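PDB 5YCZ: Trypsin/chymotrypsin inhibitor from Alocasia macrorrhizos, which inhibits the serine proteases trypsin and alpha-chymotrypsin, as a plant Kunitz-type inhibitor with a beta-trefoil fold. Local coordinates for residues L12-M24 / N169-V181. Numbering follows the deposited sequence.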
loop_
_atom_site.group_PDB
_atom_site.type_symbol
_atom_site.label_atom_id
_atom_site.label_comp_id
_atom_site.label_asym_id
_atom_site.label_seq_id
_atom_site.Cartn_x
_atom_site.Cartn_y
_atom_site.Cartn_z
ATOM N N LEU A 12 11.890 -13.479 4.531
ATOM C CA LEU A 12 10.945 -12.366 4.437
ATOM C C LEU A 12 10.815 -11.989 2.973
ATOM O O LEU A 12 11.659 -11.277 2.427
ATOM C CB LEU A 12 11.406 -11.169 5.262
ATOM C CG LEU A 12 10.574 -10.847 6.503
ATOM C CD1 LEU A 12 10.490 -12.076 7.398
ATOM C CD2 LEU A 12 11.118 -9.656 7.275
ATOM N N GLN A 13 9.761 -12.463 2.333
ATOM C CA GLN A 13 9.622 -12.197 0.913
ATOM C C GLN A 13 9.305 -10.725 0.694
ATOM O O GLN A 13 8.655 -10.081 1.515
ATOM C CB GLN A 13 8.538 -13.087 0.311
ATOM C CG GLN A 13 8.653 -13.278 -1.186
ATOM C CD GLN A 13 9.091 -14.686 -1.561
ATOM O OE1 GLN A 13 8.815 -15.646 -0.833
ATOM N NE2 GLN A 13 9.767 -14.818 -2.706
ATOM N N ARG A 14 9.806 -10.183 -0.406
ATOM C CA ARG A 14 9.499 -8.806 -0.746
ATOM C C ARG A 14 8.035 -8.699 -1.153
ATOM O O ARG A 14 7.550 -9.478 -1.980
ATOM C CB ARG A 14 10.400 -8.320 -1.875
ATOM C CG ARG A 14 9.837 -7.128 -2.613
ATOM C CD ARG A 14 10.567 -6.891 -3.917
ATOM N NE ARG A 14 11.955 -6.522 -3.681
ATOM C CZ ARG A 14 12.431 -5.284 -3.801
ATOM N NH1 ARG A 14 11.625 -4.279 -4.151
ATOM N NH2 ARG A 14 13.718 -5.052 -3.564
ATOM N N GLY A 15 7.324 -7.742 -0.549
ATOM C CA GLY A 15 5.965 -7.441 -0.915
ATOM C C GLY A 15 4.907 -8.280 -0.235
ATOM O O GLY A 15 3.750 -7.853 -0.189
ATOM N N GLN A 16 5.247 -9.463 0.275
ATOM C CA GLN A 16 4.240 -10.256 0.964
ATOM C C GLN A 16 3.874 -9.612 2.304
ATOM O O GLN A 16 4.593 -8.757 2.832
ATOM C CB GLN A 16 4.727 -11.688 1.180
ATOM C CG GLN A 16 5.283 -12.364 -0.064
ATOM C CD GLN A 16 4.289 -12.458 -1.194
ATOM O OE1 GLN A 16 3.255 -13.115 -1.071
ATOM N NE2 GLN A 16 4.600 -11.810 -2.315
ATOM N N LEU A 17 2.738 -10.044 2.862
ATOM C CA LEU A 17 2.164 -9.402 4.037
ATOM C C LEU A 17 2.619 -10.106 5.301
ATOM O O LEU A 17 2.477 -11.321 5.409
ATOM C CB LEU A 17 0.639 -9.424 3.989
ATOM C CG LEU A 17 -0.103 -8.906 2.770
ATOM C CD1 LEU A 17 -1.550 -8.648 3.160
ATOM C CD2 LEU A 17 0.556 -7.661 2.245
ATOM N N TYR A 18 3.108 -9.331 6.274
ATOM C CA TYR A 18 3.535 -9.857 7.564
ATOM C C TYR A 18 3.044 -8.950 8.687
ATOM O O TYR A 18 3.108 -7.726 8.579
ATOM C CB TYR A 18 5.065 -9.971 7.655
ATOM C CG TYR A 18 5.731 -10.820 6.587
ATOM C CD1 TYR A 18 5.899 -10.343 5.288
ATOM C CD2 TYR A 18 6.213 -12.093 6.883
ATOM C CE1 TYR A 18 6.502 -11.126 4.306
ATOM C CE2 TYR A 18 6.822 -12.863 5.919
ATOM C CZ TYR A 18 6.956 -12.379 4.637
ATOM O OH TYR A 18 7.554 -13.150 3.681
ATOM N N TYR A 19 2.570 -9.548 9.764
ATOM C CA TYR A 19 2.211 -8.814 10.961
ATOM C C TYR A 19 3.442 -8.630 11.844
ATOM O O TYR A 19 4.232 -9.564 12.019
ATOM C CB TYR A 19 1.147 -9.561 11.765
ATOM C CG TYR A 19 -0.202 -9.763 11.104
ATOM C CD1 TYR A 19 -0.920 -8.699 10.574
ATOM C CD2 TYR A 19 -0.783 -11.030 11.065
ATOM C CE1 TYR A 19 -2.166 -8.904 9.992
ATOM C CE2 TYR A 19 -2.027 -11.241 10.497
ATOM C CZ TYR A 19 -2.712 -10.179 9.959
ATOM O OH TYR A 19 -3.944 -10.408 9.389
ATOM N N ALA A 20 3.577 -7.437 12.441
ATOM C CA ALA A 20 4.686 -7.146 13.354
ATOM C C ALA A 20 4.223 -7.361 14.790
ATOM O O ALA A 20 3.884 -6.425 15.508
ATOM C CB ALA A 20 5.212 -5.731 13.148
ATOM N N THR A 21 4.249 -8.625 15.216
ATOM C CA THR A 21 3.825 -8.982 16.566
ATOM C C THR A 21 4.848 -8.529 17.594
ATOM O O THR A 21 6.061 -8.631 17.390
ATOM C CB THR A 21 3.634 -10.490 16.691
ATOM O OG1 THR A 21 4.915 -11.153 16.771
ATOM C CG2 THR A 21 2.873 -11.001 15.496
ATOM N N SER A 22 4.357 -8.067 18.721
ATOM C CA SER A 22 5.245 -7.571 19.755
ATOM C C SER A 22 5.877 -8.747 20.507
ATOM O O SER A 22 5.173 -9.628 21.006
ATOM C CB SER A 22 4.464 -6.646 20.680
ATOM O OG SER A 22 4.965 -6.733 21.993
ATOM N N VAL A 23 7.208 -8.773 20.560
ATOM C CA VAL A 23 7.906 -9.756 21.391
ATOM C C VAL A 23 7.456 -9.644 22.847
ATOM O O VAL A 23 6.904 -10.591 23.414
ATOM C CB VAL A 23 9.427 -9.587 21.263
ATOM C CG1 VAL A 23 10.119 -10.401 22.315
ATOM C CG2 VAL A 23 9.869 -10.015 19.885
ATOM N N MET A 24 7.702 -8.492 23.477
ATOM C CA MET A 24 7.231 -8.223 24.834
ATOM C C MET A 24 5.734 -8.482 24.959
ATOM O O MET A 24 4.931 -7.554 24.863
ATOM C CB MET A 24 7.553 -6.783 25.218
ATOM C CG MET A 24 7.441 -6.483 26.688
ATOM S SD MET A 24 8.916 -7.020 27.575
ATOM C CE MET A 24 10.208 -6.721 26.350
ATOM N N ASN A 169 14.591 5.008 20.473
ATOM C CA ASN A 169 14.936 4.640 21.844
ATOM C C ASN A 169 15.986 3.534 21.797
ATOM O O ASN A 169 15.666 2.362 21.580
ATOM C CB ASN A 169 13.711 4.201 22.611
ATOM C CG ASN A 169 14.022 3.915 24.040
ATOM O OD1 ASN A 169 15.120 3.466 24.381
ATOM N ND2 ASN A 169 13.058 4.186 24.905
ATOM N N ASN A 170 17.237 3.896 22.038
ATOM C CA ASN A 170 18.281 2.911 21.789
ATOM C C ASN A 170 18.352 1.878 22.903
ATOM O O ASN A 170 18.589 0.696 22.633
ATOM C CB ASN A 170 19.620 3.609 21.587
ATOM C CG ASN A 170 19.716 4.289 20.245
ATOM O OD1 ASN A 170 19.490 3.673 19.208
ATOM N ND2 ASN A 170 20.040 5.562 20.256
ATOM N N GLU A 171 18.108 2.278 24.154
ATOM C CA GLU A 171 18.208 1.270 25.206
ATOM C C GLU A 171 16.980 0.368 25.260
ATOM O O GLU A 171 17.108 -0.823 25.552
ATOM C CB GLU A 171 18.470 1.916 26.569
ATOM C CG GLU A 171 18.569 0.918 27.776
ATOM C CD GLU A 171 19.683 -0.170 27.689
ATOM O OE1 GLU A 171 19.932 -0.841 28.724
ATOM O OE2 GLU A 171 20.307 -0.375 26.619
ATOM N N SER A 172 15.789 0.873 24.959
ATOM C CA SER A 172 14.583 0.051 25.053
ATOM C C SER A 172 13.899 -0.078 23.702
ATOM O O SER A 172 12.772 0.396 23.520
ATOM C CB SER A 172 13.622 0.612 26.096
ATOM O OG SER A 172 14.298 0.708 27.337
ATOM N N PRO A 173 14.546 -0.721 22.739
ATOM C CA PRO A 173 13.914 -0.906 21.436
ATOM C C PRO A 173 12.666 -1.779 21.517
ATOM O O PRO A 173 12.559 -2.699 22.330
ATOM C CB PRO A 173 15.014 -1.591 20.619
ATOM C CG PRO A 173 15.813 -2.302 21.620
ATOM C CD PRO A 173 15.854 -1.399 22.799
ATOM N N HIS A 174 11.708 -1.487 20.646
ATOM C CA HIS A 174 10.565 -2.374 20.485
ATOM C C HIS A 174 11.019 -3.584 19.683
ATOM O O HIS A 174 11.257 -3.483 18.475
ATOM C CB HIS A 174 9.408 -1.655 19.799
ATOM C CG HIS A 174 8.184 -2.501 19.641
ATOM N ND1 HIS A 174 7.669 -3.266 20.669
ATOM C CD2 HIS A 174 7.361 -2.694 18.579
ATOM C CE1 HIS A 174 6.589 -3.900 20.243
ATOM N NE2 HIS A 174 6.380 -3.567 18.981
ATOM N N THR A 175 11.160 -4.725 20.339
ATOM C CA THR A 175 11.530 -5.926 19.611
ATOM C C THR A 175 10.280 -6.629 19.113
ATOM O O THR A 175 9.234 -6.613 19.771
ATOM C CB THR A 175 12.347 -6.856 20.498
ATOM O OG1 THR A 175 11.738 -6.918 21.796
ATOM C CG2 THR A 175 13.746 -6.303 20.647
ATOM N N ILE A 176 10.392 -7.248 17.936
ATOM C CA ILE A 176 9.229 -7.785 17.241
ATOM C C ILE A 176 9.591 -9.068 16.504
ATOM O O ILE A 176 10.752 -9.326 16.187
ATOM C CB ILE A 176 8.642 -6.763 16.243
ATOM C CG1 ILE A 176 9.736 -6.228 15.338
ATOM C CG2 ILE A 176 7.979 -5.613 16.971
ATOM C CD1 ILE A 176 9.340 -6.193 13.914
ATOM N N ARG A 177 8.567 -9.880 16.238
ATOM C CA ARG A 177 8.634 -11.000 15.315
ATOM C C ARG A 177 7.679 -10.741 14.160
ATOM O O ARG A 177 6.720 -9.979 14.290
ATOM C CB ARG A 177 8.247 -12.318 15.986
ATOM C CG ARG A 177 8.815 -12.527 17.369
ATOM C CD ARG A 177 8.394 -13.901 17.900
ATOM N NE ARG A 177 8.444 -13.985 19.356
ATOM C CZ ARG A 177 9.476 -14.471 20.043
ATOM N NH1 ARG A 177 10.555 -14.915 19.405
ATOM N NH2 ARG A 177 9.434 -14.508 21.372
ATOM N N PHE A 178 7.921 -11.406 13.035
ATOM C CA PHE A 178 7.070 -11.314 11.855
ATOM C C PHE A 178 6.246 -12.584 11.678
ATOM O O PHE A 178 6.800 -13.685 11.625
ATOM C CB PHE A 178 7.923 -11.070 10.616
ATOM C CG PHE A 178 8.823 -9.909 10.759
ATOM C CD1 PHE A 178 8.346 -8.625 10.576
ATOM C CD2 PHE A 178 10.141 -10.091 11.129
ATOM C CE1 PHE A 178 9.183 -7.537 10.725
ATOM C CE2 PHE A 178 10.987 -9.017 11.292
ATOM C CZ PHE A 178 10.512 -7.736 11.088
ATOM N N VAL A 179 4.933 -12.429 11.563
ATOM C CA VAL A 179 4.013 -13.538 11.351
ATOM C C VAL A 179 3.407 -13.366 9.974
ATOM O O VAL A 179 2.736 -12.361 9.705
ATOM C CB VAL A 179 2.925 -13.582 12.430
ATOM C CG1 VAL A 179 1.857 -14.575 12.051
ATOM C CG2 VAL A 179 3.534 -13.958 13.754
ATOM N N LYS A 180 3.647 -14.331 9.100
ATOM C CA LYS A 180 3.173 -14.184 7.732
ATOM C C LYS A 180 1.649 -14.231 7.691
ATOM O O LYS A 180 0.985 -14.772 8.585
ATOM C CB LYS A 180 3.769 -15.265 6.826
ATOM C CG LYS A 180 3.675 -14.960 5.329
ATOM C CD LYS A 180 4.629 -15.843 4.545
ATOM C CE LYS A 180 4.187 -16.042 3.100
ATOM N NZ LYS A 180 4.094 -14.786 2.280
ATOM N N VAL A 181 1.101 -13.625 6.648
ATOM C CA VAL A 181 -0.333 -13.551 6.462
ATOM C C VAL A 181 -0.708 -14.252 5.159
ATOM O O VAL A 181 -1.215 -15.377 5.169
ATOM C CB VAL A 181 -0.809 -12.094 6.460
ATOM C CG1 VAL A 181 -2.309 -12.032 6.650
ATOM C CG2 VAL A 181 -0.090 -11.291 7.548
HETATM O O HOH W 1 1.890 -12.540 2.802
HETATM O O HOH W 2 4.164 -4.450 17.801
#
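With CG of Tyr19 (chi1 -64°) and CG2 of Val181 each anti to the carbonyl carbon of its own residue, the methyl sits squarely over the centre of the phenol ring, CG2 lying 3.5 Å from the centroid in a CH-pi contact. On the opposite face of the ladder Leu12 CD2 lies over the centre of the Phe178 ring in a second CH-pi contact. The Lys180 chain runs obliquely past the Tyr18 ring (CG to CE2 3.8 Å), and its NZ donates to a water that also accepts from Leu17 N; Tyr18 OH accepts a hydrogen bond from Gln13 N (2.7 Å). Antiparallel pairing joins the backbones, Tyr19 N to Val179 O (2.8 Å) being nearly straight at 164° and answered by Val179 N to Tyr19 O. Thr21 N reaches Arg177 O only weakly, and Thr21 OG1 adds a bond from above that carbonyl plane (3.3 Å). Val23 CG2 lies over one face of the Arg177 guanidinium, offset toward its rim, and NH1 of that group forms a salt bridge with Asp130. The first and last strands of the beta-trefoil are thus zipped together: strand 18-22 lies between 176-180 and 55-60, where Ala20 touches Leu56 of the predicted reactive bond, and Phe178 meets Phe58 nearly perpendicularly.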